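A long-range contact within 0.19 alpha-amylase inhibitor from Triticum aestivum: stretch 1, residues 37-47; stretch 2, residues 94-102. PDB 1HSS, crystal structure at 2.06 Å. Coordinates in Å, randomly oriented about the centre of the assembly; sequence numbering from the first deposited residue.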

# COMPACT_ATOMS: atom_id res chain seq x y z
N VAL A 37 -2.22 17.28 -4.43
CA VAL A 37 -1.97 16.84 -3.07
C VAL A 37 -1.16 15.56 -3.00
O VAL A 37 -0.31 15.42 -2.13
N LEU A 38 -1.30 14.69 -4.01
CA LEU A 38 -0.37 13.57 -4.17
C LEU A 38 1.08 14.09 -4.35
O LEU A 38 1.99 13.77 -3.58
N ARG A 39 1.24 15.00 -5.30
CA ARG A 39 2.56 15.55 -5.65
C ARG A 39 3.31 16.14 -4.45
O ARG A 39 4.50 15.89 -4.24
N ASP A 40 2.59 16.89 -3.63
CA ASP A 40 3.19 17.60 -2.52
C ASP A 40 3.55 16.65 -1.38
O ASP A 40 4.61 16.81 -0.76
N CYS A 41 2.75 15.60 -1.20
CA CYS A 41 3.11 14.55 -0.25
C CYS A 41 4.35 13.80 -0.66
O CYS A 41 5.28 13.66 0.11
N CYS A 42 4.40 13.37 -1.90
CA CYS A 42 5.55 12.62 -2.41
C CYS A 42 6.83 13.42 -2.40
O CYS A 42 7.91 12.90 -2.13
N GLN A 43 6.71 14.70 -2.76
CA GLN A 43 7.80 15.67 -2.69
C GLN A 43 8.45 15.73 -1.31
O GLN A 43 9.67 15.70 -1.17
N GLN A 44 7.61 15.85 -0.28
CA GLN A 44 8.05 15.76 1.11
C GLN A 44 8.68 14.41 1.51
O GLN A 44 9.71 14.39 2.17
N LEU A 45 8.08 13.29 1.09
CA LEU A 45 8.69 11.97 1.29
C LEU A 45 10.04 11.81 0.58
O LEU A 45 10.99 11.31 1.17
N ALA A 46 10.13 12.34 -0.64
CA ALA A 46 11.34 12.22 -1.47
C ALA A 46 12.58 12.80 -0.79
O ALA A 46 13.69 12.28 -0.94
N HIS A 47 12.39 13.84 0.02
CA HIS A 47 13.51 14.49 0.70
C HIS A 47 14.04 13.75 1.91
O HIS A 47 15.14 14.01 2.37
N SER A 94 1.57 2.37 2.94
CA SER A 94 1.88 2.20 1.52
C SER A 94 1.86 3.51 0.73
O SER A 94 1.95 3.50 -0.50
N ILE A 95 1.89 4.63 1.44
CA ILE A 95 1.94 5.96 0.80
C ILE A 95 3.24 6.15 0.01
O ILE A 95 3.25 6.67 -1.11
N THR A 96 4.25 5.48 0.51
CA THR A 96 5.60 5.41 -0.04
C THR A 96 5.63 4.52 -1.35
O THR A 96 6.14 4.95 -2.40
N ALA A 97 4.79 3.49 -1.38
CA ALA A 97 4.54 2.74 -2.61
C ALA A 97 3.77 3.56 -3.67
O ALA A 97 4.12 3.54 -4.85
N VAL A 98 2.72 4.27 -3.27
CA VAL A 98 2.00 5.06 -4.25
C VAL A 98 2.85 6.19 -4.81
O VAL A 98 2.82 6.45 -6.01
N CYS A 99 3.79 6.67 -4.00
CA CYS A 99 4.82 7.62 -4.46
C CYS A 99 5.99 6.98 -5.24
O CYS A 99 6.83 7.70 -5.78
N ARG A 100 6.02 5.65 -5.33
CA ARG A 100 7.15 4.91 -5.93
C ARG A 100 8.50 5.28 -5.29
O ARG A 100 9.52 5.37 -5.98
N LEU A 101 8.50 5.40 -3.97
CA LEU A 101 9.70 5.73 -3.21
C LEU A 101 10.08 4.51 -2.39
O LEU A 101 9.27 4.00 -1.62
N PRO A 102 11.28 3.95 -2.63
CA PRO A 102 11.72 2.80 -1.83
C PRO A 102 12.20 3.17 -0.43
O PRO A 102 12.53 4.33 -0.13

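The contact between these two stretches of the 0.19 alpha-amylase inhibitor is a disulfide set within a small apolar patch, a compact illustration of how a covalent cross-link and ordinary side-chain packing bring together residues at least 50 positions apart in sequence. No hydrogen bond passes between the stretches, and the summed buried surface is modest, 347 Å².

At the centre, Cys42 and Cys99 both direct their CA-to-CB bonds toward the other stretch, and both adopt the m rotamer. Cys42 SG and Cys99 SG are bonded at 2.0 Å with a chi3 of -85°, close to the right angle that disulfides prefer. The link accompanies the closest backbone approach in the register, 5.5 Å between Cys42 CA and Cys99 CA.

The helix of the first stretch then supplies residues spaced by three or four positions, the periodicity that brings side chains to one face. Leu38, with chi1 t and chi2 p, leaves the backbone sideways, but its end comes nearer, placing Leu38 CD1 3.9 Å from Val98 CG2; the chi1 of Val98 lies between wells at -29°. Leu45 points toward the partner with chi1 off-well at -91° and chi2 t. Leu45 CD1 lies 3.7 Å from Ile95 CG2 and 4.0 Å from Cys99 SG, so this one methyl packs against both a hydrocarbon neighbour and the disulfide. Ile95, in the m,t conformation, also meets Cys41, whose chi1 is t: Cys41 SG lies 3.7 Å from Ile95 CG2. That sulfur is covalently bonded elsewhere in the structure.

Leu101 covers the other part of the patch. It points toward the helix with both chi angles off-well, -98° and 10°, and Leu101 CD2 lies 3.6 Å from Leu45 CB and 3.7 Å from Cys42 O. Ala46 adds a looser contact, Ala46 CB lying 4.4 Å from Leu101 CD2.

The polar bonds described here stay within each stretch, while Gln44 OE1, Ser94 OG and Arg100 NH1 and NH2 are bonded elsewhere in the structure. The Schellman motif at Arg100, with its positive phi, includes a bond from Leu101 N to Thr96 O at 2.9 Å, tying the start of the Leu101 segment to the preceding helical turn. Thr96, chi1 t, adds a weak hydrogen bond from Thr96 OG1 to Leu101 O at 3.4 Å. Arg39 and Asp40, which take no part in the contact, form a salt bridge between Arg39 NH1 and Asp40 OD1 at 2.5 Å. The general lesson is that a disulfide can be the anchor of an interface whose remaining cross-stretch contacts are van der Waals packing.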

# COMPACT_ATOMS: atom_id res chain seq x y z
CB VAL A 37 -3.27 16.74 -2.21
CG1 VAL A 37 -4.41 17.40 -2.91
CG2 VAL A 37 -3.57 15.31 -1.84
CB LEU A 38 -0.76 12.72 -5.38
CG LEU A 38 0.08 11.46 -5.65
CD1 LEU A 38 0.38 10.70 -4.39
CD2 LEU A 38 -0.71 10.56 -6.57
CB ARG A 39 2.37 16.61 -6.73
CG ARG A 39 3.65 17.25 -7.24
CD ARG A 39 3.73 18.74 -6.86
NE ARG A 39 2.83 19.55 -7.67
CZ ARG A 39 2.06 20.52 -7.19
NH1 ARG A 39 2.15 20.89 -5.93
NH2 ARG A 39 1.24 21.17 -8.00
CB ASP A 40 2.26 18.68 -2.00
CG ASP A 40 2.23 19.91 -2.90
OD1 ASP A 40 3.13 20.08 -3.74
OD2 ASP A 40 1.31 20.72 -2.75
CB CYS A 41 1.97 13.57 -0.08
SG CYS A 41 2.45 12.11 0.87
CB CYS A 42 5.26 12.13 -3.84
SG CYS A 42 3.85 10.99 -3.87
CB GLN A 43 7.27 17.04 -3.08
CG GLN A 43 8.08 18.23 -2.60
CD GLN A 43 9.22 18.60 -3.53
OE1 GLN A 43 9.61 17.81 -4.40
NE2 GLN A 43 9.81 19.76 -3.30
CB GLN A 44 6.88 16.07 2.04
CG GLN A 44 6.82 17.52 2.50
CD GLN A 44 5.52 17.90 3.21
OE1 GLN A 44 4.79 17.06 3.75
NE2 GLN A 44 5.22 19.19 3.21
CB LEU A 45 7.76 10.85 0.85
CG LEU A 45 6.82 10.27 1.92
CD1 LEU A 45 5.83 9.33 1.29
CD2 LEU A 45 7.62 9.58 3.02
CB ALA A 46 11.12 12.90 -2.81
CB HIS A 47 13.12 15.90 1.12
CG HIS A 47 12.69 16.77 -0.01
ND1 HIS A 47 12.09 18.00 0.17
CD2 HIS A 47 12.74 16.57 -1.35
CE1 HIS A 47 11.80 18.52 -1.01
NE2 HIS A 47 12.18 17.67 -1.95
CB SER A 94 0.88 1.22 0.91
OG SER A 94 -0.44 1.67 1.15
CB ILE A 95 1.80 7.08 1.85
CG1 ILE A 95 0.36 7.14 2.36
CG2 ILE A 95 2.24 8.42 1.26
CD1 ILE A 95 0.13 8.20 3.42
CB THR A 96 6.50 4.91 1.17
OG1 THR A 96 7.82 5.43 1.06
CG2 THR A 96 6.49 3.44 1.32
CB ALA A 97 3.79 1.45 -2.29
CB VAL A 98 0.63 5.57 -3.72
CG1 VAL A 98 0.07 4.59 -2.68
CG2 VAL A 98 0.73 6.98 -3.20
CB CYS A 99 5.41 8.42 -3.28
SG CYS A 99 4.33 9.64 -2.45
CB ARG A 100 7.21 5.10 -7.46
CG ARG A 100 5.93 5.58 -8.11
CD ARG A 100 5.13 4.47 -8.74
NE ARG A 100 4.38 4.98 -9.88
CZ ARG A 100 4.92 5.25 -11.06
NH1 ARG A 100 6.20 4.94 -11.31
NH2 ARG A 100 4.18 5.77 -12.02
CB LEU A 101 9.43 6.93 -2.29
CG LEU A 101 9.80 8.39 -2.60
CD1 LEU A 101 10.25 8.58 -4.01
CD2 LEU A 101 8.64 9.30 -2.26
CB PRO A 102 12.84 2.17 -2.68
CG PRO A 102 13.39 3.31 -3.45
CD PRO A 102 12.22 4.23 -3.73